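Local coordinates for protein 3-isopropylmalate dehydratase small subunit (Campylobacter jejuni, PDB 3Q3W) that forms the small subunit of isopropylmalate isomerase, which interconverts 2-isopropylmalate and 3-isopropylmalate by way of 2-isopropylmaleate, at residues I22-I28 with F82-R88; F46-R50 with F63-K67; L76-F82 with I103-A109. All coordinates share one frame; numbering follows the deposited sequence.

Contact 1: I22-I28 with F82-R88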
# COMPACT_ATOMS: atom_id res chain seq x y z
N ILE A 22 0.47 10.90 -3.71
CA ILE A 22 1.72 10.11 -3.83
C ILE A 22 1.72 9.58 -5.27
O ILE A 22 0.79 8.91 -5.71
CB ILE A 22 1.86 9.01 -2.76
CG1 ILE A 22 2.27 9.64 -1.43
CG2 ILE A 22 2.94 7.95 -3.15
CD1 ILE A 22 1.76 8.90 -0.20
N ASP A 23 2.73 9.98 -6.03
CA ASP A 23 2.79 9.65 -7.42
C ASP A 23 3.76 8.49 -7.74
O ASP A 23 4.54 8.04 -6.90
CB ASP A 23 3.08 10.92 -8.24
CG ASP A 23 4.45 11.47 -8.01
OD1 ASP A 23 5.39 10.67 -7.87
OD2 ASP A 23 4.62 12.72 -8.01
N THR A 24 3.68 8.02 -8.98
CA THR A 24 4.32 6.81 -9.41
C THR A 24 5.83 6.98 -9.29
O THR A 24 6.52 6.03 -8.96
CB THR A 24 3.83 6.37 -10.84
OG1 THR A 24 3.86 7.48 -11.74
CG2 THR A 24 2.40 5.84 -10.80
N ASP A 25 6.33 8.20 -9.47
CA ASP A 25 7.76 8.46 -9.25
C ASP A 25 8.21 8.44 -7.80
O ASP A 25 9.38 8.14 -7.50
CB ASP A 25 8.18 9.82 -9.79
CG ASP A 25 8.15 9.88 -11.28
OD1 ASP A 25 8.96 9.17 -11.93
OD2 ASP A 25 7.32 10.67 -11.79
N GLN A 26 7.33 8.82 -6.89
CA GLN A 26 7.61 8.67 -5.48
C GLN A 26 7.60 7.21 -5.12
O GLN A 26 8.41 6.78 -4.33
CB GLN A 26 6.62 9.45 -4.64
CG GLN A 26 6.65 10.94 -4.92
CD GLN A 26 5.75 11.68 -3.97
OE1 GLN A 26 4.63 12.04 -4.30
NE2 GLN A 26 6.22 11.88 -2.80
N ILE A 27 6.67 6.45 -5.67
CA ILE A 27 6.59 5.01 -5.40
C ILE A 27 7.87 4.30 -5.90
O ILE A 27 8.48 3.54 -5.18
CB ILE A 27 5.31 4.36 -5.98
CG1 ILE A 27 4.05 4.95 -5.31
CG2 ILE A 27 5.28 2.82 -5.70
CD1 ILE A 27 2.74 4.67 -6.04
N ILE A 28 8.28 4.59 -7.13
CA ILE A 28 9.49 3.98 -7.68
C ILE A 28 9.96 4.82 -8.85
O ILE A 28 9.25 4.95 -9.85
CB ILE A 28 9.27 2.47 -8.12
CG1 ILE A 28 10.57 1.89 -8.71
CG2 ILE A 28 8.02 2.30 -9.02
CD1 ILE A 28 10.67 0.35 -8.69
N PHE A 82 -3.78 8.47 -4.25
CA PHE A 82 -2.61 7.65 -4.14
C PHE A 82 -2.35 6.94 -5.46
O PHE A 82 -3.25 6.33 -6.03
CB PHE A 82 -2.77 6.60 -3.06
CG PHE A 82 -1.50 5.83 -2.77
CD1 PHE A 82 -0.66 6.20 -1.74
CD2 PHE A 82 -1.16 4.72 -3.54
CE1 PHE A 82 0.49 5.47 -1.48
CE2 PHE A 82 -0.01 4.00 -3.28
CZ PHE A 82 0.83 4.38 -2.27
N GLY A 83 -1.12 7.00 -5.93
CA GLY A 83 -0.79 6.30 -7.18
C GLY A 83 -0.96 7.14 -8.41
O GLY A 83 -0.89 6.62 -9.50
N SER A 84 -1.18 8.43 -8.21
CA SER A 84 -1.24 9.41 -9.31
C SER A 84 -0.15 9.21 -10.36
O SER A 84 1.04 9.08 -10.04
CB SER A 84 -1.20 10.84 -8.77
OG SER A 84 -1.26 11.78 -9.83
N GLY A 85 -0.58 9.21 -11.63
CA GLY A 85 0.32 9.20 -12.77
C GLY A 85 -0.14 8.27 -13.87
O GLY A 85 -1.19 7.64 -13.78
N SER A 86 0.65 8.19 -14.94
CA SER A 86 0.38 7.25 -16.00
C SER A 86 0.76 5.82 -15.60
O SER A 86 1.45 5.60 -14.60
CB SER A 86 1.08 7.67 -17.30
OG SER A 86 2.41 8.00 -17.05
N SER A 87 0.29 4.85 -16.40
CA SER A 87 0.56 3.44 -16.13
C SER A 87 2.03 3.27 -15.74
O SER A 87 2.91 3.81 -16.40
CB SER A 87 0.23 2.58 -17.34
OG SER A 87 0.15 1.20 -16.96
N ARG A 88 2.26 2.60 -14.61
CA ARG A 88 3.59 2.18 -14.19
C ARG A 88 3.37 0.89 -13.45
O ARG A 88 3.07 0.88 -12.24
CB ARG A 88 4.26 3.23 -13.28
CG ARG A 88 5.72 2.94 -13.08
CD ARG A 88 6.47 4.05 -12.50
NE ARG A 88 6.64 5.19 -13.41
CZ ARG A 88 7.34 6.27 -13.10
NH1 ARG A 88 7.95 6.37 -11.88
NH2 ARG A 88 7.42 7.27 -13.98
O HOH W 1 3.74 6.79 -14.09
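The guanidinium of R88 has T24 OG1 over the centre of one face, 3.9 Å above the plane, with D25 OD1 at its edge, in plane, and I28 O also at the edge, near the plane. NH1 and NH2 both bond end-on to the one D25 oxygen; R88 NH1 stands 3.0 Å from D25 OD1. The carboxylate plane is turned 76° from the guanidinium, and the two nitrogens reach OD1 from above the same face of it. R88 NH1 also donates weakly to I28 O, at 2.8 Å. The arginine chain, bent at chi3 (-70°), lays its CD against T24 CB on the way.

The second flat group, the F82 ring, is met obliquely by I22 CG2 at CE1 and by I27 CD1 at CE2. Between the F82 and R88 ends of the contact the backbones join, with a single bridge pairing D23 and S84: G83 N donates to I22 O (2.7 Å), and T24 N to S84 O (3.0 Å). Helix 24-27 opens with a capping box: Q26 N bonds to D23 OD1, and D23 N to Q26 OE1. A water links T24 OG1 with S86 O.

In this aconitase C-terminal domain, the glycine- and serine-rich loop between strand 73-78 and helix 90-98 is thus held against a helix start; the corresponding loop of aconitases contributes to the active site, and probably does here. Two N-H groups converging on OD1 fix the turn of the guanidinium against the carboxylate, I28 O being a weak addition.

Contact 2: F46-R50 with F63-K67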
# COMPACT_ATOMS: atom_id res chain seq x y z
N PHE A 46 9.62 3.89 -2.56
CA PHE A 46 9.67 5.19 -1.92
C PHE A 46 11.07 5.80 -1.85
O PHE A 46 11.38 6.60 -0.96
CB PHE A 46 8.97 5.16 -0.54
CG PHE A 46 7.50 4.95 -0.62
CD1 PHE A 46 6.72 5.79 -1.38
CD2 PHE A 46 6.88 3.93 0.09
CE1 PHE A 46 5.30 5.61 -1.46
CE2 PHE A 46 5.51 3.75 0.01
CZ PHE A 46 4.72 4.62 -0.75
N HIS A 47 11.88 5.49 -2.84
CA HIS A 47 13.30 5.84 -2.84
C HIS A 47 13.63 7.26 -2.40
O HIS A 47 14.49 7.46 -1.54
CB HIS A 47 13.84 5.62 -4.26
CG HIS A 47 15.26 6.02 -4.43
ND1 HIS A 47 15.64 7.31 -4.72
CD2 HIS A 47 16.39 5.29 -4.35
CE1 HIS A 47 16.95 7.35 -4.87
NE2 HIS A 47 17.43 6.14 -4.66
N ASP A 48 12.95 8.24 -3.00
CA ASP A 48 13.29 9.65 -2.80
C ASP A 48 12.84 10.15 -1.43
O ASP A 48 13.46 11.05 -0.85
CB ASP A 48 12.66 10.50 -3.88
CG ASP A 48 13.10 10.08 -5.28
OD1 ASP A 48 14.21 9.50 -5.45
OD2 ASP A 48 12.32 10.30 -6.21
N LEU A 49 11.80 9.53 -0.90
CA LEU A 49 11.40 9.76 0.51
C LEU A 49 12.22 8.94 1.54
O LEU A 49 12.33 9.31 2.74
CB LEU A 49 9.91 9.42 0.65
CG LEU A 49 8.98 10.16 -0.32
CD1 LEU A 49 7.62 9.44 -0.45
CD2 LEU A 49 8.78 11.60 0.10
N ARG A 50 12.80 7.82 1.11
CA ARG A 50 13.30 6.78 2.03
C ARG A 50 14.77 6.86 2.31
O ARG A 50 15.19 6.54 3.39
CB ARG A 50 12.89 5.40 1.52
CG ARG A 50 13.48 4.13 2.13
CD ARG A 50 12.94 2.97 1.32
NE ARG A 50 13.37 1.67 1.80
CZ ARG A 50 13.08 0.51 1.22
NH1 ARG A 50 12.34 0.49 0.10
NH2 ARG A 50 13.51 -0.63 1.76
N PHE A 63 11.04 9.44 7.45
CA PHE A 63 10.10 8.64 6.70
C PHE A 63 9.60 7.51 7.59
O PHE A 63 10.38 6.68 8.10
CB PHE A 63 10.78 8.10 5.43
CG PHE A 63 9.86 7.47 4.48
CD1 PHE A 63 8.73 8.14 4.03
CD2 PHE A 63 10.10 6.18 4.00
CE1 PHE A 63 7.89 7.54 3.14
CE2 PHE A 63 9.24 5.60 3.09
CZ PHE A 63 8.14 6.25 2.70
N ASN A 64 8.31 7.45 7.79
CA ASN A 64 7.77 6.52 8.78
C ASN A 64 8.15 5.05 8.55
O ASN A 64 8.42 4.32 9.53
CB ASN A 64 6.24 6.67 8.88
CG ASN A 64 5.81 7.78 9.84
OD1 ASN A 64 6.56 8.17 10.73
ND2 ASN A 64 4.58 8.29 9.66
N LEU A 65 8.21 4.60 7.30
CA LEU A 65 8.54 3.19 7.02
C LEU A 65 9.90 2.79 7.48
O LEU A 65 10.16 1.60 7.60
CB LEU A 65 8.39 2.79 5.54
CG LEU A 65 7.00 2.55 5.01
CD1 LEU A 65 6.97 2.49 3.44
CD2 LEU A 65 6.30 1.34 5.64
N ASN A 66 10.77 3.76 7.76
CA ASN A 66 12.10 3.50 8.27
C ASN A 66 12.20 3.31 9.81
O ASN A 66 13.20 2.79 10.33
CB ASN A 66 13.08 4.63 7.81
CG ASN A 66 13.43 4.55 6.31
OD1 ASN A 66 13.33 3.49 5.71
ND2 ASN A 66 13.75 5.67 5.70
N LYS A 67 11.16 3.72 10.53
CA LYS A 67 11.16 3.67 12.00
C LYS A 67 10.92 2.27 12.57
O LYS A 67 10.14 1.45 12.02
CB LYS A 67 10.15 4.70 12.55
CG LYS A 67 10.44 6.14 12.17
CD LYS A 67 9.48 7.11 12.80
CE LYS A 67 9.68 8.56 12.30
NZ LYS A 67 10.82 9.25 12.96
O HOH W 2 14.13 1.00 4.92
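F63 pushes the edge of its ring toward the face of F46 in an offset edge-to-face pair, centroids 5.6 Å apart and planes at 65°. F46, at the N-cap of helix 47-50, and F63, just before the 3-10 segment 64-66, belong to the long connection that leads to strand 73-78 in the aconitase C-terminal-type domain. F63 CZ comes closest to the other phenylalanine at F46 CB, 3.5 Å away. L49 CB makes a CH-pi contact over one face of the F63 ring, 4.0 Å from the centroid, and the backbone N of L65 lies over the opposite face, toward the rim. The aromatic ring of F63 is placed there by its first torsion, which swings CG opposite the backbone N (chi1 -170°). L65 adds CD1 beside F46 CD2, at 3.6 Å, and both residues pack on L76 of the neighbouring strand.

The polar side of the contact belongs to R50 and N66. A water accepts from R50 NE and donates to N66 OD1, while R50 NH1 bonds to the carbonyls of G42 and L45. N66 ND2 donates to N60 O outside the contact and to R50 O across it, the latter at 2.9 Å, in the carbonyl plane and on a lone pair.

Contact 3: L76-F82 with I103-A109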
# COMPACT_ATOMS: atom_id res chain seq x y z
N LEU A 76 -0.49 0.19 4.30
CA LEU A 76 -0.21 1.63 4.25
C LEU A 76 -1.50 2.39 4.40
O LEU A 76 -2.54 1.93 3.93
CB LEU A 76 0.49 2.03 2.95
CG LEU A 76 1.87 1.43 2.64
CD1 LEU A 76 2.40 1.98 1.29
CD2 LEU A 76 2.88 1.64 3.75
N VAL A 77 -1.44 3.52 5.09
CA VAL A 77 -2.56 4.42 5.17
C VAL A 77 -2.09 5.77 4.66
O VAL A 77 -1.18 6.39 5.24
CB VAL A 77 -3.05 4.53 6.60
CG1 VAL A 77 -4.37 5.34 6.65
CG2 VAL A 77 -3.25 3.17 7.15
N SER A 78 -2.67 6.22 3.56
CA SER A 78 -2.28 7.47 2.92
C SER A 78 -3.47 8.38 2.61
O SER A 78 -4.60 8.09 2.96
CB SER A 78 -1.53 7.19 1.64
OG SER A 78 -0.65 8.25 1.31
N PHE A 79 -3.19 9.51 1.98
CA PHE A 79 -4.22 10.46 1.71
C PHE A 79 -4.62 10.29 0.25
O PHE A 79 -4.31 9.26 -0.36
CB PHE A 79 -3.75 11.87 2.04
CG PHE A 79 -3.48 12.13 3.51
CD1 PHE A 79 -4.12 11.40 4.51
CD2 PHE A 79 -2.64 13.18 3.89
CE1 PHE A 79 -3.89 11.70 5.83
CE2 PHE A 79 -2.42 13.49 5.21
CZ PHE A 79 -3.04 12.75 6.17
N GLU A 80 -5.33 11.28 -0.29
CA GLU A 80 -6.04 11.11 -1.55
C GLU A 80 -5.14 11.00 -2.75
O GLU A 80 -4.02 11.46 -2.75
CB GLU A 80 -7.05 12.24 -1.79
CG GLU A 80 -6.52 13.69 -1.59
CD GLU A 80 -6.85 14.26 -0.19
OE1 GLU A 80 -6.49 13.63 0.83
OE2 GLU A 80 -7.48 15.34 -0.13
N ASN A 81 -5.72 10.41 -3.80
CA ASN A 81 -5.11 10.28 -5.11
C ASN A 81 -3.78 9.54 -5.02
O ASN A 81 -2.79 9.91 -5.65
CB ASN A 81 -4.99 11.64 -5.82
CG ASN A 81 -4.66 11.52 -7.30
OD1 ASN A 81 -5.07 10.56 -7.96
ND2 ASN A 81 -3.90 12.47 -7.82
N PHE A 82 -3.78 8.47 -4.25
CA PHE A 82 -2.61 7.65 -4.14
C PHE A 82 -2.35 6.94 -5.46
O PHE A 82 -3.25 6.33 -6.03
CB PHE A 82 -2.77 6.60 -3.06
CG PHE A 82 -1.50 5.83 -2.77
CD1 PHE A 82 -0.66 6.20 -1.74
CD2 PHE A 82 -1.16 4.72 -3.54
CE1 PHE A 82 0.49 5.47 -1.48
CE2 PHE A 82 -0.01 4.00 -3.28
CZ PHE A 82 0.83 4.38 -2.27
N ILE A 103 -3.51 -1.04 0.79
CA ILE A 103 -3.40 0.38 1.04
C ILE A 103 -4.80 0.93 1.35
O ILE A 103 -5.74 0.64 0.64
CB ILE A 103 -2.83 1.11 -0.15
CG1 ILE A 103 -1.44 0.54 -0.51
CG2 ILE A 103 -2.77 2.60 0.12
CD1 ILE A 103 -1.06 0.84 -1.93
N ILE A 104 -4.91 1.72 2.42
CA ILE A 104 -6.12 2.40 2.80
C ILE A 104 -5.90 3.87 2.46
O ILE A 104 -4.91 4.48 2.87
CB ILE A 104 -6.37 2.21 4.32
CG1 ILE A 104 -6.59 0.72 4.61
CG2 ILE A 104 -7.58 3.03 4.81
CD1 ILE A 104 -6.55 0.36 6.03
N ALA A 105 -6.79 4.45 1.66
CA ALA A 105 -6.72 5.87 1.32
C ALA A 105 -8.13 6.33 1.00
O ALA A 105 -9.00 5.50 0.85
CB ALA A 105 -5.82 6.10 0.10
N PRO A 106 -8.36 7.65 0.88
CA PRO A 106 -9.69 8.12 0.50
C PRO A 106 -10.01 7.89 -0.99
O PRO A 106 -11.17 7.74 -1.36
CB PRO A 106 -9.63 9.63 0.80
CG PRO A 106 -8.32 9.88 1.48
CD PRO A 106 -7.43 8.77 1.07
N SER A 107 -8.97 7.87 -1.83
CA SER A 107 -9.09 7.62 -3.24
C SER A 107 -7.74 7.14 -3.83
O SER A 107 -6.69 7.26 -3.20
CB SER A 107 -9.55 8.87 -3.95
OG SER A 107 -8.65 9.92 -3.72
N PHE A 108 -7.81 6.58 -5.04
CA PHE A 108 -6.66 6.05 -5.76
C PHE A 108 -6.79 6.50 -7.19
O PHE A 108 -7.90 6.53 -7.74
CB PHE A 108 -6.65 4.53 -5.76
CG PHE A 108 -6.42 3.94 -4.43
CD1 PHE A 108 -5.13 3.65 -4.01
CD2 PHE A 108 -7.49 3.65 -3.59
CE1 PHE A 108 -4.90 3.10 -2.79
CE2 PHE A 108 -7.26 3.13 -2.35
CZ PHE A 108 -5.97 2.84 -1.95
N ALA A 109 -5.66 6.83 -7.80
CA ALA A 109 -5.61 7.11 -9.20
C ALA A 109 -6.13 5.87 -9.92
O ALA A 109 -5.73 4.75 -9.62
CB ALA A 109 -4.21 7.44 -9.64
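With chi1 at 58°, S107 tucks OG back between its own N and carbonyl carbon, where the hydroxyl oxygen receives the backbone N-H of N81; S107 OG and N81 N are 3.0 Å apart. On the facing segment F82 holds CG opposite the backbone N (chi1 -172°), which brings F82 CE2 to I103 CD1 at 3.6 Å, the two side chains crossing at about a right angle. F82 CB rests against F108 CD1, 3.9 Å away.

Strands 73-78 and 102-105 are the parallel neighbours of a beta-alpha-beta unit, with helix 90-98 making the crossover. L76 pairs with I103 and V77 with I104, held by I104 N to L76 O (2.8 Å) and S78 N to I104 O (2.9 Å). L76 and I103 project from one side of the sheet, V77 and I104 from the other, where V77 packs on helix 128-140.

Beyond the strands the regular pairing stops while P106 CD packs on the F79 carbonyl carbon, and E80 turns to a salt bridge with K128. The segments pair again one residue out of step: F82 N bonds weakly to S107 O, and A109 N, just ahead of helix 110-118, donates to F82 O over 3.0 Å.

Overall arrangement
From the N terminus, the chain leaves strand 9-17 and enters 22-28, the first half of contact 1, whose partner 82-88 arrives only after strand 73-78. Contact 2 (46-50 with 63-67) is nested inside that long loop and closes a short one of its own; I27 O and F46 N, probably hydrogen-bonded, tie the two together. Contact 3 follows contact 2 in series and closes the beta-alpha-beta unit of strand 73-78, helix 90-98 and strand 102-105. It crosses contact 1, because 76-82 opens within the loop that contact 1 closes and 103-109 comes after it, F82 belonging to both. Contact 1 thus ties helix 24-27 to the loop after strand 73-78, contact 2 ties pieces of the intervening connection, and contact 3 ties two parallel strands.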